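Local structure of glutamyl endopeptidase (Staphylococcus epidermidis, 6PYM) at residues K57-P60 against R61-S64; K70-N73 against D74-N77; T121-R124 against I125-I129; G186-D189 against N190-S194; N199-V202 against Q203-L206. The protein is a secreted serine endopeptidase that cleaves polypeptide chains preferentially after glutamate, and also aspartate, and probably acts on fibronectin and type 1 collagen. The protein carries 1 engineered substitution. One frame throughout, in Å; residues are numbered along the deposited sequence.

Interaction 1 of 5, residues K57-P60 against R61-S64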
loop_
_atom_site.group_PDB
_atom_site.type_symbol
_atom_site.label_atom_id
_atom_site.label_comp_id
_atom_site.label_asym_id
_atom_site.label_seq_id
_atom_site.Cartn_x
_atom_site.Cartn_y
_atom_site.Cartn_z
ATOM N N LYS A 57 4.157 17.219 -5.842
ATOM C CA LYS A 57 4.600 18.193 -6.843
ATOM C C LYS A 57 6.121 18.236 -6.966
ATOM O O LYS A 57 6.728 19.307 -7.057
ATOM C CB LYS A 57 4.009 19.582 -6.593
ATOM C CG LYS A 57 2.489 19.614 -6.621
ATOM C CD LYS A 57 1.981 21.019 -6.891
ATOM C CE LYS A 57 2.520 21.551 -8.213
ATOM N NZ LYS A 57 1.440 21.891 -9.181
ATOM N N GLY A 58 6.744 17.062 -6.952
ATOM C CA GLY A 58 8.163 16.944 -7.191
ATOM C C GLY A 58 9.051 17.048 -5.971
ATOM O O GLY A 58 10.270 16.862 -6.100
ATOM N N ASN A 59 8.498 17.338 -4.796
ATOM C CA ASN A 59 9.304 17.439 -3.584
ATOM C C ASN A 59 8.971 16.286 -2.647
ATOM O O ASN A 59 7.969 16.346 -1.917
ATOM C CB ASN A 59 9.080 18.781 -2.883
ATOM C CG ASN A 59 9.994 18.971 -1.685
ATOM O OD1 ASN A 59 10.808 18.102 -1.360
ATOM N ND2 ASN A 59 9.871 20.116 -1.024
ATOM N N PRO A 60 9.789 15.232 -2.612
ATOM C CA PRO A 60 9.496 14.095 -1.724
ATOM C C PRO A 60 9.424 14.477 -0.264
ATOM O O PRO A 60 8.739 13.790 0.507
ATOM C CB PRO A 60 10.659 13.126 -1.988
ATOM C CG PRO A 60 11.226 13.544 -3.312
ATOM C CD PRO A 60 11.014 15.023 -3.402
ATOM N N ARG A 61 10.093 15.563 0.138
ATOM C CA ARG A 61 10.090 16.003 1.525
ATOM C C ARG A 61 8.714 16.453 1.996
ATOM O O ARG A 61 8.509 16.599 3.205
ATOM C CB ARG A 61 11.100 17.140 1.745
ATOM C CG ARG A 61 12.550 16.854 1.399
ATOM C CD ARG A 61 13.023 15.507 1.929
ATOM N NE ARG A 61 13.216 15.496 3.366
ATOM C CZ ARG A 61 13.717 14.460 4.019
ATOM N NH1 ARG A 61 14.068 13.371 3.349
ATOM N NH2 ARG A 61 13.856 14.516 5.339
ATOM N N ASN A 62 7.780 16.687 1.077
ATOM C CA ASN A 62 6.401 17.001 1.417
ATOM C C ASN A 62 5.604 15.783 1.867
ATOM O O ASN A 62 4.467 15.946 2.319
ATOM C CB ASN A 62 5.693 17.619 0.205
ATOM C CG ASN A 62 6.211 19.006 -0.136
ATOM O OD1 ASN A 62 6.669 19.742 0.735
ATOM N ND2 ASN A 62 6.120 19.374 -1.410
ATOM N N ILE A 63 6.151 14.576 1.752
ATOM C CA ILE A 63 5.398 13.355 2.023
ATOM C C ILE A 63 5.796 12.814 3.389
ATOM O O ILE A 63 6.977 12.543 3.634
ATOM C CB ILE A 63 5.643 12.300 0.936
ATOM C CG1 ILE A 63 5.395 12.893 -0.449
ATOM C CG2 ILE A 63 4.751 11.098 1.178
ATOM C CD1 ILE A 63 5.798 11.966 -1.571
ATOM N N SER A 64 4.811 12.622 4.264
ATOM C CA SER A 64 5.001 11.952 5.544
ATOM C C SER A 64 4.429 10.540 5.472
ATOM O O SER A 64 3.289 10.347 5.036
ATOM C CB SER A 64 4.284 12.711 6.657
ATOM O OG SER A 64 4.888 13.966 6.919
#
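The amide of N59 takes a backbone N-H from above its plane: R61 N lies 3.0 Å from N59 OD1, with the donor 54° out of the carbonyl plane. R61 CB also approaches N59 OD1, to 3.3 Å, before the arginine chain bends away toward S100, whose OG receives NH1. The second amide, that of N62, meets N59 nearly at a right angle. Its ND2 comes to 3.4 Å from N59 CB, and the two amide planes are turned 55° against each other, so they neither stack nor pair; N62 ND2 donates instead to A56 O. The bond from R61 N to N59 OD1 closes an Asx turn. It depends on the N59 side chain swinging its CG anti to the backbone N (chi1 -175°), which brings OD1 over the start of the 3-10 turn that P60 opens. Two backbone bonds of i to i+3 spacing then define that turn: N62 N to N59 O at 3.0 Å and I63 N to P60 O, also 3.0 Å. I63 continues into the protein, packing on I25 and I27 of the first barrel just before strand 64-67. Because N59 supplies both its side-chain and its main-chain oxygen to successive N-H groups, the chemistry implies that this one residue satisfies the opening donors of the short helical turn between helix 50-53 and strand 64-67.

Interaction 2 of 5, residues K70-N73 against D74-N77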
loop_
_atom_site.group_PDB
_atom_site.type_symbol
_atom_site.label_atom_id
_atom_site.label_comp_id
_atom_site.label_asym_id
_atom_site.label_seq_id
_atom_site.Cartn_x
_atom_site.Cartn_y
_atom_site.Cartn_z
ATOM N N LYS A 70 -2.353 4.151 13.798
ATOM C CA LYS A 70 -3.558 3.630 14.432
ATOM C C LYS A 70 -4.695 4.636 14.477
ATOM O O LYS A 70 -5.858 4.247 14.317
ATOM C CB LYS A 70 -3.255 3.120 15.846
ATOM C CG LYS A 70 -4.471 2.487 16.512
ATOM C CD LYS A 70 -4.132 1.873 17.844
ATOM C CE LYS A 70 -5.368 1.268 18.480
ATOM N NZ LYS A 70 -6.447 2.274 18.685
ATOM N N ASN A 71 -4.381 5.910 14.703
ATOM C CA ASN A 71 -5.318 7.018 14.532
ATOM C C ASN A 71 -4.501 8.305 14.472
ATOM O O ASN A 71 -3.273 8.280 14.568
ATOM C CB ASN A 71 -6.409 7.040 15.613
ATOM C CG ASN A 71 -5.852 7.193 17.018
ATOM O OD1 ASN A 71 -5.232 8.200 17.346
ATOM N ND2 ASN A 71 -6.089 6.196 17.856
ATOM N N GLU A 72 -5.197 9.434 14.313
ATOM C CA GLU A 72 -4.556 10.734 14.120
ATOM C C GLU A 72 -3.675 11.139 15.297
ATOM O O GLU A 72 -2.763 11.957 15.123
ATOM C CB GLU A 72 -5.653 11.782 13.893
ATOM C CG GLU A 72 -5.177 13.157 13.471
ATOM C CD GLU A 72 -6.330 14.113 13.210
ATOM O OE1 GLU A 72 -7.482 13.777 13.566
ATOM O OE2 GLU A 72 -6.084 15.196 12.645
ATOM N N ASN A 73 -3.929 10.593 16.484
ATOM C CA ASN A 73 -3.155 10.902 17.679
ATOM C C ASN A 73 -2.324 9.715 18.144
ATOM O O ASN A 73 -1.879 9.693 19.296
ATOM C CB ASN A 73 -4.076 11.375 18.805
ATOM C CG ASN A 73 -4.939 12.545 18.396
ATOM O OD1 ASN A 73 -6.168 12.468 18.434
ATOM N ND2 ASN A 73 -4.302 13.634 17.995
ATOM N N ASP A 74 -2.108 8.723 17.272
ATOM C CA ASP A 74 -1.450 7.477 17.673
ATOM C C ASP A 74 -0.680 6.941 16.463
ATOM O O ASP A 74 -1.200 6.147 15.671
ATOM C CB ASP A 74 -2.454 6.463 18.199
ATOM C CG ASP A 74 -1.789 5.277 18.877
ATOM O OD1 ASP A 74 -0.579 5.065 18.674
ATOM O OD2 ASP A 74 -2.484 4.542 19.613
ATOM N N TYR A 75 0.571 7.376 16.350
ATOM C CA TYR A 75 1.506 6.901 15.339
ATOM C C TYR A 75 2.587 6.145 16.101
ATOM O O TYR A 75 3.624 6.725 16.457
ATOM C CB TYR A 75 2.098 8.098 14.599
ATOM C CG TYR A 75 1.085 8.906 13.820
ATOM C CD1 TYR A 75 0.339 8.327 12.800
ATOM C CD2 TYR A 75 0.893 10.257 14.082
ATOM C CE1 TYR A 75 -0.571 9.068 12.062
ATOM C CE2 TYR A 75 -0.027 11.007 13.352
ATOM C CZ TYR A 75 -0.754 10.404 12.344
ATOM O OH TYR A 75 -1.666 11.130 11.608
ATOM N N PRO A 76 2.388 4.859 16.395
ATOM C CA PRO A 76 3.323 4.170 17.302
ATOM C C PRO A 76 4.733 4.089 16.758
ATOM O O PRO A 76 5.696 4.025 17.535
ATOM C CB PRO A 76 2.693 2.782 17.471
ATOM C CG PRO A 76 1.831 2.609 16.255
ATOM C CD PRO A 76 1.292 3.978 15.956
ATOM N N ASN A 77 4.889 4.084 15.437
ATOM C CA ASN A 77 6.200 4.056 14.807
ATOM C C ASN A 77 6.605 5.410 14.244
ATOM O O ASN A 77 7.533 5.482 13.432
ATOM C CB ASN A 77 6.265 2.932 13.776
ATOM C CG ASN A 77 6.308 1.571 14.438
ATOM O OD1 ASN A 77 6.998 1.392 15.440
ATOM N ND2 ASN A 77 5.550 0.620 13.922
HETATM O O HOH W 1 -4.969 4.534 20.174
#
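N71 and D74 close a type I beta turn, with D74 N donating to N71 O over 3.0 Å. The return path is a classic beta bulge, since K70 and N71 both face D74. D74 O accepts from K70 N at 3.0 Å, and only weakly from N71 N at 3.3 Å. The loop so shaped joins strands 64-67 and 80-87 of the first barrel, at the surface.

Inside the turn the N71 side chain makes an Asx turn: OD1 receives N73 N at 2.9 Å in the carbonyl plane. The torsion chi1 of 61° sets its CG between backbone N and carbonyl carbon, folding the amide back over the turn, where OD1 also lies near D74 CB. On the Y75 ring, N71 O sits 3.8 Å above one face, offset toward the rim, while the ring stacks on H66 nearer the barrel. The K70 chain runs past D74, extended as far as CE and with its last bond turned; K70 CD comes to 3.6 Å from D74 OD2, but the ammonium does not touch the carboxylate. A water links them instead, accepting from K70 NZ and, weakly, from N71 ND2, and donating to D74 OD2 at 2.5 Å.

Interaction 3 of 5, residues T121-R124 against I125-I129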
loop_
_atom_site.group_PDB
_atom_site.type_symbol
_atom_site.label_atom_id
_atom_site.label_comp_id
_atom_site.label_asym_id
_atom_site.label_seq_id
_atom_site.Cartn_x
_atom_site.Cartn_y
_atom_site.Cartn_z
ATOM N N THR A 121 2.681 -16.707 -8.512
ATOM C CA THR A 121 2.624 -17.929 -9.311
ATOM C C THR A 121 1.291 -18.655 -9.153
ATOM O O THR A 121 0.851 -19.352 -10.077
ATOM C CB THR A 121 3.794 -18.856 -8.950
ATOM O OG1 THR A 121 3.815 -19.975 -9.845
ATOM C CG2 THR A 121 3.660 -19.362 -7.530
ATOM N N ASP A 122 0.630 -18.502 -8.005
ATOM C CA ASP A 122 -0.599 -19.222 -7.704
ATOM C C ASP A 122 -1.845 -18.353 -7.763
ATOM O O ASP A 122 -2.948 -18.869 -7.566
ATOM C CB ASP A 122 -0.510 -19.858 -6.312
ATOM C CG ASP A 122 0.537 -20.943 -6.232
ATOM O OD1 ASP A 122 0.619 -21.753 -7.172
ATOM O OD2 ASP A 122 1.278 -20.985 -5.228
ATOM N N THR A 123 -1.706 -17.057 -8.029
ATOM C CA THR A 123 -2.826 -16.132 -7.878
ATOM C C THR A 123 -3.822 -16.312 -9.015
ATOM O O THR A 123 -3.438 -16.368 -10.187
ATOM C CB THR A 123 -2.290 -14.705 -7.843
ATOM O OG1 THR A 123 -1.304 -14.625 -6.807
ATOM C CG2 THR A 123 -3.404 -13.694 -7.565
ATOM N N ARG A 124 -5.106 -16.405 -8.668
ATOM C CA ARG A 124 -6.142 -16.742 -9.634
ATOM C C ARG A 124 -7.428 -16.001 -9.312
ATOM O O ARG A 124 -7.672 -15.604 -8.171
ATOM C CB ARG A 124 -6.434 -18.245 -9.628
ATOM C CG ARG A 124 -5.290 -19.056 -10.173
ATOM C CD ARG A 124 -5.493 -20.548 -10.062
ATOM N NE ARG A 124 -4.332 -21.206 -10.643
ATOM C CZ ARG A 124 -4.181 -22.517 -10.800
ATOM N NH1 ARG A 124 -5.128 -23.361 -10.415
ATOM N NH2 ARG A 124 -3.070 -22.963 -11.363
ATOM N N ILE A 125 -8.278 -15.847 -10.329
ATOM C CA ILE A 125 -9.582 -15.260 -10.069
ATOM C C ILE A 125 -10.352 -16.161 -9.104
ATOM O O ILE A 125 -10.112 -17.376 -9.015
ATOM C CB ILE A 125 -10.378 -14.954 -11.349
ATOM C CG1 ILE A 125 -10.740 -16.244 -12.085
ATOM C CG2 ILE A 125 -9.608 -13.971 -12.233
ATOM C CD1 ILE A 125 -11.663 -16.027 -13.272
ATOM N N ASN A 126 -11.237 -15.542 -8.326
ATOM C CA ASN A 126 -12.066 -16.147 -7.279
ATOM C C ASN A 126 -11.311 -16.320 -5.963
ATOM O O ASN A 126 -11.908 -16.748 -4.968
ATOM C CB ASN A 126 -12.718 -17.477 -7.697
ATOM C CG ASN A 126 -13.863 -17.886 -6.796
ATOM O OD1 ASN A 126 -14.702 -17.067 -6.426
ATOM N ND2 ASN A 126 -13.900 -19.165 -6.434
ATOM N N GLU A 127 -10.026 -15.997 -5.920
ATOM C CA GLU A 127 -9.255 -16.127 -4.695
ATOM C C GLU A 127 -9.691 -15.082 -3.666
ATOM O O GLU A 127 -9.980 -13.931 -4.010
ATOM C CB GLU A 127 -7.787 -15.934 -5.048
ATOM C CG GLU A 127 -6.833 -15.994 -3.909
ATOM C CD GLU A 127 -5.399 -16.000 -4.383
ATOM O OE1 GLU A 127 -5.155 -16.309 -5.575
ATOM O OE2 GLU A 127 -4.513 -15.699 -3.562
ATOM N N ASN A 128 -9.731 -15.488 -2.401
ATOM C CA ASN A 128 -10.105 -14.597 -1.311
ATOM C C ASN A 128 -8.906 -13.756 -0.895
ATOM O O ASN A 128 -7.822 -14.286 -0.635
ATOM C CB ASN A 128 -10.580 -15.418 -0.115
ATOM C CG ASN A 128 -11.883 -16.141 -0.379
ATOM O OD1 ASN A 128 -12.806 -15.588 -0.964
ATOM N ND2 ASN A 128 -11.962 -17.389 0.063
ATOM N N ILE A 129 -9.106 -12.439 -0.822
ATOM C CA ILE A 129 -8.032 -11.487 -0.571
ATOM C C ILE A 129 -8.529 -10.406 0.381
ATOM O O ILE A 129 -9.717 -10.317 0.697
ATOM C CB ILE A 129 -7.519 -10.851 -1.879
ATOM C CG1 ILE A 129 -8.675 -10.160 -2.605
ATOM C CG2 ILE A 129 -6.849 -11.908 -2.776
ATOM C CD1 ILE A 129 -8.236 -9.113 -3.595
HETATM O O HOH W 2 -5.387 -19.119 -6.110
HETATM O O HOH W 3 -1.975 -15.448 -4.234
#
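E127 reaches back across the turn toward T123 and R124, its carboxylate end-on to the backbone. The R124 N-H meets OE1 at 3.1 Å, nearly along the C-O axis of the acid. What delivers the group is an extended side chain: CG is anti to the backbone N (chi1 178°) and the chain stays stretched beyond it. T123 stands about at a right angle to this chain, its CG2 3.7 Å from E127 OE1, while T123 CA comes within 3.3 Å of the same oxygen. The two carboxylate oxygens are used separately. OE1 also takes a hydrogen bond from a water that donates to D122 O, whereas OE2 takes one at 2.6 Å from a second water, which bridges to T123 OG1. That hydroxyl is bonded to N120 as well. These donors, one backbone N-H and two waters, would probably favour the charged form of the carboxylate. E127 N donates to R124 O at 3.3 Å. N126, with a positive phi of 82°, occupies the third position of what is thus a type II beta turn, here leading the surface loop into strand 128-133 of the second sheet of the trypsin-like fold.

Interaction 4 of 5, residues G186-D189 against N190-S194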
loop_
_atom_site.group_PDB
_atom_site.type_symbol
_atom_site.label_atom_id
_atom_site.label_comp_id
_atom_site.label_asym_id
_atom_site.label_seq_id
_atom_site.Cartn_x
_atom_site.Cartn_y
_atom_site.Cartn_z
ATOM N N GLY A 186 -7.472 2.355 -7.191
ATOM C CA GLY A 186 -8.749 3.029 -7.370
ATOM C C GLY A 186 -9.776 2.045 -7.899
ATOM O O GLY A 186 -9.605 0.838 -7.773
ATOM N N GLY A 187 -10.851 2.579 -8.473
ATOM C CA GLY A 187 -11.861 1.695 -9.028
ATOM C C GLY A 187 -12.829 2.422 -9.936
ATOM O O GLY A 187 -12.707 3.623 -10.198
ATOM N N VAL A 188 -13.808 1.662 -10.412
ATOM C CA VAL A 188 -14.821 2.151 -11.337
ATOM C C VAL A 188 -16.177 1.934 -10.677
ATOM O O VAL A 188 -16.522 0.794 -10.326
ATOM C CB VAL A 188 -14.743 1.441 -12.699
ATOM C CG1 VAL A 188 -15.845 1.943 -13.616
ATOM C CG2 VAL A 188 -13.384 1.670 -13.343
ATOM N N ASP A 189 -16.929 3.026 -10.497
ATOM C CA ASP A 189 -18.175 2.990 -9.738
ATOM C C ASP A 189 -19.051 1.838 -10.200
ATOM O O ASP A 189 -19.247 1.626 -11.400
ATOM C CB ASP A 189 -18.949 4.295 -9.940
ATOM C CG ASP A 189 -18.324 5.482 -9.233
ATOM O OD1 ASP A 189 -17.319 5.333 -8.517
ATOM O OD2 ASP A 189 -18.893 6.587 -9.389
ATOM N N ASN A 190 -19.583 1.095 -9.234
ATOM C CA ASN A 190 -20.573 0.047 -9.448
ATOM C C ASN A 190 -20.002 -1.186 -10.120
ATOM O O ASN A 190 -20.761 -2.136 -10.374
ATOM C CB ASN A 190 -21.807 0.501 -10.253
ATOM C CG ASN A 190 -22.229 1.911 -9.937
ATOM O OD1 ASN A 190 -22.480 2.712 -10.838
ATOM N ND2 ASN A 190 -22.315 2.224 -8.660
ATOM N N LYS A 191 -18.706 -1.219 -10.428
ATOM C CA LYS A 191 -18.153 -2.307 -11.226
ATOM C C LYS A 191 -17.085 -3.102 -10.489
ATOM O O LYS A 191 -17.262 -4.305 -10.287
ATOM C CB LYS A 191 -17.637 -1.776 -12.572
ATOM C CG LYS A 191 -18.747 -1.227 -13.463
ATOM C CD LYS A 191 -18.206 -0.702 -14.789
ATOM C CE LYS A 191 -19.317 -0.126 -15.660
ATOM N NZ LYS A 191 -18.775 0.412 -16.946
ATOM N N TYR A 192 -15.981 -2.480 -10.086
ATOM C CA TYR A 192 -14.870 -3.202 -9.477
ATOM C C TYR A 192 -13.896 -2.177 -8.919
ATOM O O TYR A 192 -13.950 -0.991 -9.253
ATOM C CB TYR A 192 -14.143 -4.113 -10.481
ATOM C CG TYR A 192 -13.742 -3.401 -11.744
ATOM C CD1 TYR A 192 -12.628 -2.564 -11.782
ATOM C CD2 TYR A 192 -14.500 -3.534 -12.899
ATOM C CE1 TYR A 192 -12.278 -1.898 -12.936
ATOM C CE2 TYR A 192 -14.153 -2.880 -14.059
ATOM C CZ TYR A 192 -13.050 -2.055 -14.071
ATOM O OH TYR A 192 -12.715 -1.395 -15.233
ATOM N N ASN A 193 -12.986 -2.664 -8.082
ATOM C CA ASN A 193 -11.803 -1.914 -7.701
ATOM C C ASN A 193 -10.564 -2.580 -8.285
ATOM O O ASN A 193 -10.583 -3.761 -8.638
ATOM C CB ASN A 193 -11.733 -1.752 -6.182
ATOM C CG ASN A 193 -12.734 -0.732 -5.692
ATOM O OD1 ASN A 193 -12.689 0.430 -6.109
ATOM N ND2 ASN A 193 -13.684 -1.163 -4.874
ATOM N N SER A 194 -9.495 -1.794 -8.414
ATOM C CA SER A 194 -8.341 -2.168 -9.217
ATOM C C SER A 194 -7.032 -1.933 -8.481
ATOM O O SER A 194 -6.878 -0.968 -7.728
ATOM C CB SER A 194 -8.265 -1.329 -10.498
ATOM O OG SER A 194 -9.423 -1.467 -11.300
#
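G187 and N193 come together most closely in this beta hairpin of strands 180-188 and 192-197, as a non-hydrogen-bonded antiparallel pair with CA atoms 3.8 Å apart. G187 has no side chain, and N193 lays its amide there, OD1 3.3 Å from G187 CA. The amide is held from outside: OD1 accepts from the amino group of V1 and ND2 donates to L162 O, tying the chain's N terminus to the hairpin. Flanking this tight rung are hydrogen-bonded pairs. S194 N gives a short bond of 2.7 Å to G186 O, answered by a weak one from G186 N. V188 N donates to Y192 O at 2.9 Å. G186 comes within about 6 Å of the side chains of H51 and of A169, the latter engineered, both predicted charge-relay positions, which is consistent with the role of this strand beside the substrate cleft in trypsin-like proteases.

Toward the tip the grip slackens. V188 O serves both K191 N and, weakly, Y192 N, which makes a classic beta bulge, and D189 and N190 round the exposed turn between. Here the contact passes to side chains: K191, fully stretched, passes V188 CG1 with its CD at 3.7 Å. Y192 holds its CG between backbone N and carbonyl carbon (chi1 51°), turning the ring alongside V188; R159 makes a cation-pi contact with this ring. V188 CB lies 4.1 Å above one ring face, offset toward the rim, and V188 CG2 reaches Y192 CE1 at 3.8 Å.

Interaction 5 of 5, residues N199-V202 against Q203-L206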
loop_
_atom_site.group_PDB
_atom_site.type_symbol
_atom_site.label_atom_id
_atom_site.label_comp_id
_atom_site.label_asym_id
_atom_site.label_seq_id
_atom_site.Cartn_x
_atom_site.Cartn_y
_atom_site.Cartn_z
ATOM N N ASN A 199 3.345 -8.509 -11.252
ATOM C CA ASN A 199 3.748 -9.567 -12.168
ATOM C C ASN A 199 5.274 -9.640 -12.254
ATOM O O ASN A 199 6.000 -8.971 -11.515
ATOM C CB ASN A 199 3.052 -9.406 -13.518
ATOM C CG ASN A 199 3.567 -8.224 -14.319
ATOM O OD1 ASN A 199 4.531 -7.555 -13.951
ATOM N ND2 ASN A 199 2.926 -7.979 -15.457
ATOM N N ASP A 200 5.784 -10.465 -13.176
ATOM C CA ASP A 200 7.227 -10.685 -13.252
ATOM C C ASP A 200 7.980 -9.401 -13.575
ATOM O O ASP A 200 9.073 -9.166 -13.047
ATOM C CB ASP A 200 7.549 -11.778 -14.272
ATOM C CG ASP A 200 7.105 -13.153 -13.813
ATOM O OD1 ASP A 200 6.913 -13.346 -12.594
ATOM O OD2 ASP A 200 6.966 -14.046 -14.677
ATOM N N PHE A 201 7.418 -8.556 -14.438
ATOM C CA PHE A 201 8.081 -7.299 -14.768
ATOM C C PHE A 201 8.107 -6.350 -13.576
ATOM O O PHE A 201 9.098 -5.646 -13.352
ATOM C CB PHE A 201 7.404 -6.651 -15.972
ATOM C CG PHE A 201 7.483 -7.482 -17.219
ATOM C CD1 PHE A 201 8.658 -7.544 -17.947
ATOM C CD2 PHE A 201 6.392 -8.218 -17.652
ATOM C CE1 PHE A 201 8.740 -8.315 -19.097
ATOM C CE2 PHE A 201 6.467 -8.990 -18.801
ATOM C CZ PHE A 201 7.643 -9.037 -19.521
ATOM N N VAL A 202 7.027 -6.314 -12.795
ATOM C CA VAL A 202 7.043 -5.493 -11.593
ATOM C C VAL A 202 8.055 -6.039 -10.597
ATOM O O VAL A 202 8.775 -5.279 -9.942
ATOM C CB VAL A 202 5.628 -5.374 -10.999
ATOM C CG1 VAL A 202 5.678 -4.605 -9.686
ATOM C CG2 VAL A 202 4.694 -4.686 -12.002
ATOM N N GLN A 203 8.133 -7.363 -10.478
ATOM C CA GLN A 203 9.095 -7.966 -9.562
ATOM C C GLN A 203 10.528 -7.610 -9.937
ATOM O O GLN A 203 11.368 -7.403 -9.056
ATOM C CB GLN A 203 8.886 -9.477 -9.508
ATOM C CG GLN A 203 7.583 -9.845 -8.825
ATOM C CD GLN A 203 7.228 -11.303 -8.973
ATOM O OE1 GLN A 203 8.085 -12.177 -8.817
ATOM N NE2 GLN A 203 5.972 -11.587 -9.292
ATOM N N GLN A 204 10.825 -7.529 -11.240
ATOM C CA GLN A 204 12.157 -7.109 -11.665
ATOM C C GLN A 204 12.439 -5.675 -11.241
ATOM O O GLN A 204 13.521 -5.374 -10.730
ATOM C CB GLN A 204 12.290 -7.255 -13.179
ATOM C CG GLN A 204 12.265 -8.694 -13.645
ATOM C CD GLN A 204 12.274 -8.823 -15.153
ATOM O OE1 GLN A 204 12.059 -7.851 -15.874
ATOM N NE2 GLN A 204 12.541 -10.030 -15.638
ATOM N N PHE A 205 11.468 -4.785 -11.436
ATOM C CA PHE A 205 11.597 -3.405 -10.978
ATOM C C PHE A 205 11.869 -3.343 -9.479
ATOM O O PHE A 205 12.712 -2.562 -9.025
ATOM C CB PHE A 205 10.315 -2.652 -11.357
ATOM C CG PHE A 205 10.125 -1.316 -10.673
ATOM C CD1 PHE A 205 10.892 -0.216 -11.020
ATOM C CD2 PHE A 205 9.118 -1.148 -9.730
ATOM C CE1 PHE A 205 10.688 1.011 -10.413
ATOM C CE2 PHE A 205 8.910 0.074 -9.128
ATOM C CZ PHE A 205 9.698 1.152 -9.466
ATOM N N LEU A 206 11.178 -4.171 -8.696
ATOM C CA LEU A 206 11.411 -4.180 -7.252
ATOM C C LEU A 206 12.829 -4.630 -6.925
ATOM O O LEU A 206 13.529 -3.985 -6.137
ATOM C CB LEU A 206 10.389 -5.073 -6.558
ATOM C CG LEU A 206 8.931 -4.631 -6.662
ATOM C CD1 LEU A 206 8.051 -5.640 -5.935
ATOM C CD2 LEU A 206 8.729 -3.211 -6.118
#
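Q203 lays its CG against the carbonyl oxygen of N199, 3.2 Å from N199 O, and the same oxygen accepts Q203 N at 2.9 Å. One turn on, L206 does the same to V202: CG lies 3.3 Å from V202 O, which takes L206 N. V202 CG1 and L206 CG, at 4.4 Å, add a loose apolar contact. The exposed F201 and Q204 run side by side, ring and amide planes 83° apart, with Q204 OE1 4.0 Å from F201 CD1. Separately, the D200 carboxylate and the amide of the buried Q203 are nearly perpendicular, 84° between planes.

The frame behind these contacts is the alpha-helical ladder of i to i+4 bonds that opens helix 200-209, where Q204 N donates to D200 O and F205 N to F201 O. N199 is the N-cap: its OD1 receives V202 N at 3.0 Å, and chi1 of 71° brings OD1 to that open N-H in the first turn. Such a helix near the C terminus follows the last strand of the second barrel in trypsin-like proteases.

Further out, N199 ND2 makes a weak bond to G155 O, and Q203 NE2 donates to I198 O and to S119 O, fixing that amide to the preceding loop and to a distant one. V202 packs on Y88 and L94, and F205 meets the ring of Y88 edge-to-face.

How the interactions relate
The five contacts follow one another along the chain, none nested and none crossing. Interaction 1 turns the chain between helix 50-53 and strand 64-67; interaction 2 closes the loop between strands 64-67 and 80-87, its nearest atoms about 8 Å from interaction 1. Both lie in connections of the first barrel. Interaction 3 bends the loop into strand 128-133, on the opposite side of the chain's centre from both. Interaction 4 closes the hairpin of strands 180-188 and 192-197 in the same sheet, with nearest atoms about 8 Å from interaction 3. Interaction 5 begins the C-terminal helix just after strand 192-197, about 6 Å from interaction 3 at the nearest atoms.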